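Local coordinates for metallo-beta-lactamase family protein (Staphylococcus aureus, PDB 3R2U) that binds an iron(III) ion and is probably a metal-dependent hydrolase of the metallo-beta-lactamase superfamily, with a rhodanese-like domain, at residues A[199-202]-A[203-206]. Numbering follows the deposited sequence. Where two conformers were deposited one is given.
Sequences MFKS and IESI
S205 folds its hydroxyl back onto the carbonyl of S202, three residues earlier in the same helix. From CB, which lies 3.7 Å from the carbonyl O of K201, chi1 of 67° tucks OG between its own backbone N and C, and from there OG donates to S202 O at 2.8 Å. That carbonyl takes a second bond, from I206 N at 3.1 Å, on the same face of its plane. The hydroxyl comes in well off the C=O direction, at 117°. Just before it, the amides of I203, E204 and S205 bond to the carbonyls of M199, F200 and K201, and with I206 to S202 they make the regular i to i+4 ladder of an alpha helix. This is the last part of helix 191-206 in the metallo-beta-lactamase fold, and the side chain of M199 is about 10 Å from the bound iron(III) ion. On the buried side I203 CG1 lies 3.3 Å from M199 O and 4.2 Å from M199 SD, a loose apolar touch; F170 of a nearby loop packs on both side chains. S202 faces inward too, its OG hydrogen-bonded to P141 O and Q198 O. The outer side is polar, and there a water donates to K201 O. E204 was modelled in two conformers. In one of them CG is anti to the backbone N and the chain runs on extended, which carries OE2 back alongside K201, 4.1 Å from K201 CA. The same water would then also donate to OE2, a bridge that stays doubtful because it rests on this conformer, as does the 5.2 Å between K201 NZ and E204 OE2, too far for direct contact of the opposite charges.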
loop_
_atom_site.group_PDB
_atom_site.type_symbol
_atom_site.label_atom_id
_atom_site.label_comp_id
_atom_site.label_asym_id
_atom_site.label_seq_id
_atom_site.Cartn_x
_atom_site.Cartn_y
_atom_site.Cartn_z
ATOM N N MET A 199 -2.905 -3.930 -45.506
ATOM C CA MET A 199 -2.453 -4.912 -44.533
ATOM C C MET A 199 -1.751 -6.082 -45.204
ATOM O O MET A 199 -0.705 -6.523 -44.740
ATOM C CB MET A 199 -3.629 -5.430 -43.706
ATOM C CG MET A 199 -3.229 -6.462 -42.661
ATOM S SD MET A 199 -2.020 -5.846 -41.479
ATOM C CE MET A 199 -3.113 -5.066 -40.289
ATOM N N PHE A 200 -2.332 -6.594 -46.282
ATOM C CA PHE A 200 -1.731 -7.702 -47.023
ATOM C C PHE A 200 -0.342 -7.303 -47.531
ATOM O O PHE A 200 0.599 -8.062 -47.413
ATOM C CB PHE A 200 -2.643 -8.102 -48.169
ATOM C CG PHE A 200 -2.120 -9.229 -49.024
ATOM C CD1 PHE A 200 -2.166 -10.539 -48.575
ATOM C CD2 PHE A 200 -1.651 -8.980 -50.306
ATOM C CE1 PHE A 200 -1.724 -11.587 -49.377
ATOM C CE2 PHE A 200 -1.191 -10.035 -51.124
ATOM C CZ PHE A 200 -1.236 -11.328 -50.660
ATOM N N LYS A 201 -0.220 -6.096 -48.076
ATOM C CA LYS A 201 1.071 -5.605 -48.550
ATOM C C LYS A 201 2.029 -5.366 -47.394
ATOM O O LYS A 201 3.221 -5.585 -47.538
ATOM C CB LYS A 201 0.934 -4.314 -49.363
ATOM C CG LYS A 201 0.177 -4.454 -50.676
ATOM C CD LYS A 201 0.261 -3.140 -51.491
ATOM C CE LYS A 201 -0.474 -3.205 -52.833
ATOM N NZ LYS A 201 0.210 -4.125 -53.803
ATOM N N SER A 202 1.530 -4.891 -46.251
ATOM C CA SER A 202 2.415 -4.667 -45.102
ATOM C C SER A 202 2.963 -5.988 -44.597
ATOM O O SER A 202 4.138 -6.084 -44.243
ATOM C CB SER A 202 1.711 -3.905 -43.990
ATOM O OG SER A 202 1.361 -2.598 -44.418
ATOM N N ILE A 203 2.118 -7.018 -44.571
ATOM C CA ILE A 203 2.559 -8.333 -44.137
ATOM C C ILE A 203 3.636 -8.856 -45.101
ATOM O O ILE A 203 4.674 -9.374 -44.665
ATOM C CB ILE A 203 1.375 -9.346 -44.021
ATOM C CG1 ILE A 203 0.463 -9.004 -42.850
ATOM C CG2 ILE A 203 1.896 -10.765 -43.826
ATOM C CD1 ILE A 203 1.135 -9.171 -41.439
ATOM N N GLU A 204 3.376 -8.688 -46.395
ATOM C CA GLU A 204 4.286 -9.095 -47.463
ATOM C C GLU A 204 5.675 -8.496 -47.249
ATOM O O GLU A 204 6.671 -9.204 -47.286
ATOM C CB GLU A 204 3.715 -8.646 -48.828
ATOM C CG GLU A 204 4.509 -9.102 -50.055
ATOM C CD GLU A 204 3.857 -8.689 -51.381
ATOM O OE1 GLU A 204 4.053 -9.408 -52.382
ATOM O OE2 GLU A 204 3.140 -7.661 -51.429
ATOM N N SER A 205 5.726 -7.191 -47.008
ATOM C CA SER A 205 6.992 -6.479 -46.800
ATOM C C SER A 205 7.724 -6.944 -45.515
ATOM O O SER A 205 8.927 -7.151 -45.522
ATOM C CB SER A 205 6.776 -4.960 -46.784
ATOM O OG SER A 205 6.014 -4.572 -45.651
ATOM N N ILE A 206 6.995 -7.216 -44.446
ATOM C CA ILE A 206 7.644 -7.593 -43.188
ATOM C C ILE A 206 8.325 -8.983 -43.228
ATOM O O ILE A 206 9.239 -9.259 -42.450
ATOM C CB ILE A 206 6.644 -7.515 -42.002
ATOM C CG1 ILE A 206 7.326 -6.859 -40.830
ATOM C CG2 ILE A 206 6.006 -8.880 -41.696
ATOM C CD1 ILE A 206 7.734 -5.420 -41.135
HETATM O O HOH W 1 4.620 -5.320 -49.948
#